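Side-chain contacts in oxidoreductase (Bordetella pertussis, PDB 3Q2K), which binds NADH and a UDP-linked N-acetylglucosamine uronic acid, and probably oxidises that sugar nucleotide during biosynthesis of a diacetamido mannuronic acid: residues G132-M135 and V136-C139; K163-Q167 and G168-R172; D303-I306 and R307-N310. One frame throughout, in Å; residues are numbered along the deposited sequence.

Contact 1: residues G132-M135 and V136-C139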
loop_
_atom_site.group_PDB
_atom_site.type_symbol
_atom_site.label_atom_id
_atom_site.label_comp_id
_atom_site.label_asym_id
_atom_site.label_seq_id
_atom_site.Cartn_x
_atom_site.Cartn_y
_atom_site.Cartn_z
ATOM N N GLY C 132 0.377 24.051 15.685
ATOM C CA GLY C 132 -0.948 24.648 15.825
ATOM C C GLY C 132 -1.749 24.025 16.963
ATOM O O GLY C 132 -2.418 24.755 17.695
ATOM N N LYS C 133 -1.721 22.703 17.131
ATOM C CA LYS C 133 -2.280 22.094 18.338
ATOM C C LYS C 133 -1.704 22.631 19.653
ATOM O O LYS C 133 -2.432 22.881 20.617
ATOM C CB LYS C 133 -2.220 20.565 18.307
ATOM C CG LYS C 133 -3.209 19.934 17.320
ATOM C CD LYS C 133 -3.320 18.417 17.440
ATOM C CE LYS C 133 -1.937 17.832 17.219
ATOM N NZ LYS C 133 -1.882 16.385 16.882
ATOM N N ARG C 134 -0.389 22.798 19.715
ATOM C CA ARG C 134 0.266 23.286 20.923
ATOM C C ARG C 134 -0.138 24.728 21.216
ATOM O O ARG C 134 -0.383 25.048 22.380
ATOM C CB ARG C 134 1.778 23.213 20.750
ATOM C CG ARG C 134 2.489 22.325 21.746
ATOM C CD ARG C 134 3.966 22.657 21.632
ATOM N NE ARG C 134 4.439 22.553 20.253
ATOM C CZ ARG C 134 4.618 21.426 19.566
ATOM N NH1 ARG C 134 5.050 21.468 18.311
ATOM N NH2 ARG C 134 4.362 20.239 20.100
ATOM N N MET C 135 -0.235 25.581 20.199
ATOM C CA MET C 135 -0.746 26.948 20.382
ATOM C C MET C 135 -2.096 26.854 21.083
ATOM O O MET C 135 -2.276 27.455 22.142
ATOM C CB MET C 135 -1.067 27.657 19.058
ATOM C CG MET C 135 0.071 27.949 18.109
ATOM S SD MET C 135 -0.799 28.573 16.662
ATOM C CE MET C 135 -1.274 30.203 17.238
ATOM N N VAL C 136 -3.067 26.179 20.473
ATOM C CA VAL C 136 -4.382 25.991 21.092
ATOM C C VAL C 136 -4.392 25.436 22.517
ATOM O O VAL C 136 -5.073 25.905 23.437
ATOM C CB VAL C 136 -5.279 25.088 20.233
ATOM C CG1 VAL C 136 -6.675 24.958 20.825
ATOM C CG2 VAL C 136 -5.321 25.679 18.841
ATOM N N LYS C 137 -3.633 24.376 22.749
ATOM C CA LYS C 137 -3.656 23.909 24.124
ATOM C C LYS C 137 -3.179 25.012 25.068
ATOM O O LYS C 137 -3.759 25.241 26.129
ATOM C CB LYS C 137 -2.902 22.588 24.306
ATOM C CG LYS C 137 -1.388 22.699 24.262
ATOM C CD LYS C 137 -0.756 21.315 24.273
ATOM C CE LYS C 137 0.754 21.387 24.435
ATOM N NZ LYS C 137 1.361 20.030 24.533
ATOM N N ALA C 138 -2.147 25.742 24.665
ATOM C CA ALA C 138 -1.510 26.671 25.593
ATOM C C ALA C 138 -2.486 27.764 26.004
ATOM O O ALA C 138 -2.636 28.062 27.194
ATOM C CB ALA C 138 -0.270 27.293 24.974
ATOM N N CYS C 139 -3.145 28.355 25.012
ATOM C CA CYS C 139 -4.194 29.333 25.302
ATOM C C CYS C 139 -5.354 28.797 26.128
ATOM O O CYS C 139 -5.967 29.506 26.925
ATOM C CB CYS C 139 -4.783 29.863 23.999
ATOM S SG CYS C 139 -3.517 30.861 23.204
#

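Contact 2: residues K163-Q167 and G168-R172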
loop_
_atom_site.group_PDB
_atom_site.type_symbol
_atom_site.label_atom_id
_atom_site.label_comp_id
_atom_site.label_asym_id
_atom_site.label_seq_id
_atom_site.Cartn_x
_atom_site.Cartn_y
_atom_site.Cartn_z
ATOM N N LYS C 163 -25.479 32.039 4.729
ATOM C CA LYS C 163 -26.876 32.048 5.128
ATOM C C LYS C 163 -27.708 31.062 4.312
ATOM O O LYS C 163 -28.517 30.319 4.866
ATOM C CB LYS C 163 -27.437 33.470 5.069
ATOM C CG LYS C 163 -27.339 34.174 6.404
ATOM C CD LYS C 163 -26.597 35.485 6.239
ATOM C CE LYS C 163 -26.438 36.185 7.583
ATOM N NZ LYS C 163 -25.398 37.252 7.551
ATOM N N ALA C 164 -27.561 31.030 2.994
ATOM C CA ALA C 164 -28.375 30.062 2.274
ATOM C C ALA C 164 -27.969 28.634 2.617
ATOM O O ALA C 164 -28.794 27.723 2.673
ATOM C CB ALA C 164 -28.284 30.305 0.790
ATOM N N ILE C 165 -26.679 28.414 2.837
ATOM C CA ILE C 165 -26.322 27.040 3.141
ATOM C C ILE C 165 -26.926 26.682 4.492
ATOM O O ILE C 165 -27.373 25.549 4.676
ATOM C CB ILE C 165 -24.814 26.777 3.175
ATOM C CG1 ILE C 165 -24.244 26.841 1.758
ATOM C CG2 ILE C 165 -24.553 25.438 3.855
ATOM C CD1 ILE C 165 -22.727 26.889 1.871
ATOM N N GLU C 166 -26.968 27.634 5.420
ATOM C CA GLU C 166 -27.400 27.276 6.762
ATOM C C GLU C 166 -28.907 27.046 6.818
ATOM O O GLU C 166 -29.366 26.290 7.666
ATOM C CB GLU C 166 -26.926 28.231 7.861
ATOM C CG GLU C 166 -25.448 28.159 8.250
ATOM C CD GLU C 166 -25.071 29.319 9.158
ATOM O OE1 GLU C 166 -25.907 30.235 9.308
ATOM O OE2 GLU C 166 -23.951 29.348 9.708
ATOM N N GLN C 167 -29.691 27.645 5.932
ATOM C CA GLN C 167 -31.128 27.389 6.000
ATOM C C GLN C 167 -31.561 26.312 5.019
ATOM O O GLN C 167 -32.701 26.328 4.559
ATOM C CB GLN C 167 -31.874 28.657 5.596
ATOM C CG GLN C 167 -31.491 29.851 6.444
ATOM C CD GLN C 167 -31.667 31.120 5.651
ATOM O OE1 GLN C 167 -32.095 31.075 4.495
ATOM N NE2 GLN C 167 -31.323 32.246 6.266
ATOM N N GLY C 168 -30.642 25.423 4.658
ATOM C CA GLY C 168 -30.993 24.335 3.756
ATOM C C GLY C 168 -31.473 24.725 2.371
ATOM O O GLY C 168 -32.032 23.871 1.689
ATOM N N ARG C 169 -31.255 25.953 1.901
ATOM C CA ARG C 169 -31.688 26.293 0.537
ATOM C C ARG C 169 -31.039 25.557 -0.637
ATOM O O ARG C 169 -31.585 25.525 -1.738
ATOM C CB ARG C 169 -31.575 27.800 0.317
ATOM C CG ARG C 169 -32.379 28.590 1.340
ATOM C CD ARG C 169 -32.189 30.090 1.147
ATOM N NE ARG C 169 -32.644 30.492 -0.181
ATOM C CZ ARG C 169 -32.307 31.616 -0.806
ATOM N NH1 ARG C 169 -32.794 31.871 -2.018
ATOM N NH2 ARG C 169 -31.470 32.464 -0.220
ATOM N N PHE C 170 -29.852 24.986 -0.463
ATOM C CA PHE C 170 -29.220 24.250 -1.549
ATOM C C PHE C 170 -29.722 22.825 -1.671
ATOM O O PHE C 170 -29.491 22.188 -2.698
ATOM C CB PHE C 170 -27.713 24.117 -1.347
ATOM C CG PHE C 170 -26.965 25.340 -1.756
ATOM C CD1 PHE C 170 -26.540 25.478 -3.064
ATOM C CD2 PHE C 170 -26.679 26.331 -0.839
ATOM C CE1 PHE C 170 -25.810 26.585 -3.426
ATOM C CE2 PHE C 170 -25.968 27.457 -1.201
ATOM C CZ PHE C 170 -25.552 27.587 -2.510
ATOM N N GLY C 171 -30.453 22.369 -0.661
ATOM C CA GLY C 171 -30.684 20.932 -0.536
ATOM C C GLY C 171 -29.349 20.223 -0.398
ATOM O O GLY C 171 -28.330 20.794 0.002
ATOM N N ARG C 172 -29.349 18.953 -0.787
ATOM C CA ARG C 172 -28.151 18.118 -0.797
ATOM C C ARG C 172 -27.104 18.828 -1.650
ATOM O O ARG C 172 -27.385 19.083 -2.816
ATOM C CB ARG C 172 -28.537 16.798 -1.463
ATOM C CG ARG C 172 -27.496 15.698 -1.463
ATOM C CD ARG C 172 -27.104 15.452 -0.024
ATOM N NE ARG C 172 -25.981 14.527 0.021
ATOM C CZ ARG C 172 -26.094 13.247 -0.314
ATOM N NH1 ARG C 172 -25.045 12.439 -0.214
ATOM N NH2 ARG C 172 -27.261 12.799 -0.753
#

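Contact 3: residues D303-I306 and R307-N310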
loop_
_atom_site.group_PDB
_atom_site.type_symbol
_atom_site.label_atom_id
_atom_site.label_comp_id
_atom_site.label_asym_id
_atom_site.label_seq_id
_atom_site.Cartn_x
_atom_site.Cartn_y
_atom_site.Cartn_z
ATOM N N ASP C 303 -32.195 37.199 -1.946
ATOM C CA ASP C 303 -32.160 37.327 -3.403
ATOM C C ASP C 303 -32.024 38.771 -3.874
ATOM O O ASP C 303 -31.359 39.043 -4.872
ATOM C CB ASP C 303 -33.404 36.708 -4.051
ATOM C CG ASP C 303 -33.512 35.217 -3.787
ATOM O OD1 ASP C 303 -32.478 34.574 -3.502
ATOM O OD2 ASP C 303 -34.640 34.686 -3.858
ATOM N N ASP C 304 -32.662 39.707 -3.178
ATOM C CA ASP C 304 -32.538 41.102 -3.587
ATOM C C ASP C 304 -31.299 41.815 -3.060
ATOM O O ASP C 304 -31.156 43.016 -3.276
ATOM C CB ASP C 304 -33.771 41.906 -3.173
ATOM C CG ASP C 304 -35.058 41.283 -3.672
ATOM O OD1 ASP C 304 -35.120 40.948 -4.875
ATOM O OD2 ASP C 304 -35.986 41.124 -2.849
ATOM N N LYS C 305 -30.392 41.113 -2.390
ATOM C CA LYS C 305 -29.354 41.805 -1.634
ATOM C C LYS C 305 -27.987 41.696 -2.303
ATOM O O LYS C 305 -26.961 42.091 -1.741
ATOM C CB LYS C 305 -29.269 41.220 -0.222
ATOM C CG LYS C 305 -30.366 41.635 0.747
ATOM C CD LYS C 305 -29.881 41.465 2.186
ATOM C CE LYS C 305 -31.005 41.166 3.170
ATOM N NZ LYS C 305 -32.283 41.840 2.794
ATOM N N ILE C 306 -27.989 41.137 -3.510
ATOM C CA ILE C 306 -26.751 40.707 -4.156
ATOM C C ILE C 306 -25.847 41.808 -4.693
ATOM O O ILE C 306 -24.632 41.825 -4.467
ATOM C CB ILE C 306 -27.004 39.808 -5.375
ATOM C CG1 ILE C 306 -27.809 38.587 -4.925
ATOM C CG2 ILE C 306 -25.653 39.501 -6.025
ATOM C CD1 ILE C 306 -28.387 37.774 -6.058
ATOM N N ARG C 307 -26.478 42.697 -5.452
ATOM C CA ARG C 307 -25.695 43.741 -6.110
ATOM C C ARG C 307 -25.097 44.560 -4.974
ATOM O O ARG C 307 -23.912 44.897 -4.952
ATOM C CB ARG C 307 -26.496 44.586 -7.107
ATOM C CG ARG C 307 -25.654 44.970 -8.320
ATOM C CD ARG C 307 -26.270 45.952 -9.310
ATOM N NE ARG C 307 -25.628 47.266 -9.268
ATOM C CZ ARG C 307 -26.212 48.362 -8.792
ATOM N NH1 ARG C 307 -25.574 49.526 -8.760
ATOM N NH2 ARG C 307 -27.458 48.289 -8.343
ATOM N N GLU C 308 -25.928 44.810 -3.969
ATOM C CA GLU C 308 -25.450 45.552 -2.815
ATOM C C GLU C 308 -24.345 44.764 -2.109
ATOM O O GLU C 308 -23.392 45.346 -1.602
ATOM C CB GLU C 308 -26.653 45.909 -1.934
ATOM C CG GLU C 308 -26.426 45.901 -0.426
ATOM C CD GLU C 308 -27.647 46.366 0.348
ATOM O OE1 GLU C 308 -28.354 45.543 0.973
ATOM O OE2 GLU C 308 -27.898 47.589 0.298
ATOM N N ALA C 309 -24.405 43.437 -2.043
ATOM C CA ALA C 309 -23.336 42.746 -1.323
ATOM C C ALA C 309 -22.021 42.768 -2.119
ATOM O O ALA C 309 -20.921 42.937 -1.581
ATOM C CB ALA C 309 -23.772 41.320 -1.019
ATOM N N ASN C 310 -22.142 42.609 -3.435
ATOM C CA ASN C 310 -20.999 42.707 -4.342
ATOM C C ASN C 310 -20.337 44.066 -4.154
ATOM O O ASN C 310 -19.115 44.169 -4.001
ATOM C CB ASN C 310 -21.440 42.571 -5.806
ATOM C CG ASN C 310 -22.025 41.212 -6.123
ATOM O OD1 ASN C 310 -22.588 40.956 -7.194
ATOM N ND2 ASN C 310 -21.998 40.348 -5.118
#

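Contact 1: residues G132-M135 and V136-C139
Lys-137 N donates to Lys-133 O at 2.9 Å, with an N-H...O angle of 167°, in the middle of helix 129-142. This helix is the crossover of a beta-alpha-beta unit in the Rossmann-fold domain, carrying the chain from strand 118-121 to strand 146-148. The same i to i+4 bonding joins Val-136 N to Gly-132 O, Ala-138 N to Arg-134 O and Cys-139 N to Met-135 O, so all four carbonyls of 132-135 are taken up by the following turn.

On the solvent side, Arg-134 and Lys-137 run alongside each other in the same direction. Lys-137 CG stands between its own backbone N and carbonyl carbon (chi1 74°), an unusual choice in a helix. It brings CG to 3.2 Å from Arg-134 O, and the extended chain then lays CE against Arg-134 CG, modelled at 3.3 Å, which is short for two carbons, so the exact fit is doubtful. The two cationic ends stay apart, Arg-134 NH2 lying 5.4 Å from Lys-137 NZ. Arg-134 NH1 forms a salt bridge with Asp-131, and Lys-133 NZ one with Glu-130.

The other side of the helix is buried. Met-135 packs on Pro-106 and Ala-109 of helix 105-114, its side chain about 5 Å from that of His-105, an NADH-binding residue; Val-136 meets Leu-346 of helix 342-361. Val-136 CG2, beside the backbone N, comes back over the preceding turn to 3.3 Å from Gly-132 O. A turn further on, Cys-139 SG lies 3.8 Å from Met-135 O.

Contact 2: residues K163-Q167 and G168-R172
Ile-165 and Phe-170 meet at a slant where a Schellman motif closes helix 156-166: Ile-165 CG1 touches the ring at CE2, 3.5 Å away, and at CD2. With CG1 beside the backbone N (chi1 -71°), the ethyl branch of Ile-165 reaches the ring. Ala-164 CB adds a looser contact to the same CE2 at 4.2 Å, and Ile-274 of strand 269-276 packs on both Ile-165 and Phe-170. Phe-296 meets the Phe-170 ring edge-to-face.

Gln-167 and Arg-169 run alongside each other, amide and guanidinium planes 24° apart. Their contact is between Gln-167 OE1 and the aliphatic Arg-169 CD, 3.5 Å apart. The guanidinium has stronger partners outside: a salt bridge to Asp-303 and a cation-pi contact with Phe-296.

The backbone makes this folding back possible. Gly-168, at positive phi, is the C-prime residue and begins a type I turn ending at Gly-171. Arg-169 N bonds to Ala-164 O at 3.1 Å, in the carbonyl plane. Gly-168 N reaches Ile-165 O at 3.3 Å from above the carbonyl plane, 63° out of it.

Contact 3: residues D303-I306 and R307-N310
Lys-305, reached through the 3-10 turn of Asp-303 and Asp-304, offers its O to Ala-309 N at 2.9 Å, a bent bond with an N-H...O angle of 134°. The turn is tied down by Asp-303, whose OD2 takes the backbone N of His-300 and whose OD1, besides its salt bridge to Arg-169, takes Trp-294 NE1. Around Lys-305 O gather the CB atoms of the next turn: Ala-309 CB comes within 3.4 Å of Lys-305 O, and Glu-308 CB lies a little farther off. The far end of the Lys-305 chain departs from residues 307-310. Its NZ stops 5.7 Å from Glu-308 OE1, so the opposite charges do not touch and any attraction between them is probably modest; NZ also makes a weak, long ion pair with Asp-302.

Lys-305 occupies the N-cap position of helix 306-315, and Ile-306 follows as the first residue of the helix. Its carbonyl oxygen receives Asn-310 N at 2.8 Å, almost straight, with an N-H...O angle of 172°. The Asn-310 side chain folds back over the same oxygen: with CG beside its backbone N (chi1 -64°), the amide turns a flat face to Ile-306 O, which lies 3.1 Å from Asn-310 CG. Asn-310 ND2 is as near to that oxygen, yet the angle is too poor for a hydrogen bond. The side chains of Ile-306 and Asn-310 lie side by side, pointing the same way, and Ile-306 CG2 meets Asn-310 OD1 at 3.6 Å. Both side chains rest on Ile-291 of strand 290-296, Ile-306 also touching Trp-294. The Ala-309 methyl also packs against Ala-156 and Leu-160 of helix 156-166.

In the fold
Contacts 2 and 3 are neighbours in the C-terminal alpha/beta domain, their centres 17 Å apart, and one salt bridge joins them directly: Arg-169 NH1 to Asp-303 OD1 at 3.1 Å. It ties the loop leaving helix 156-166 to the turn leading into helix 306-315, beside strand 290-296 of the large mixed sheet. Both lie away from the NADH and sugar-nucleotide sites. Contact 1 belongs to the Rossmann domain, with nearest atoms about 21 Å from contact 2 and about 30 Å from contact 3, the latter on the opposite side of the chain's centre. It is nearer the cofactor: the Met-135 side chain is about 11 Å from the bound NADH.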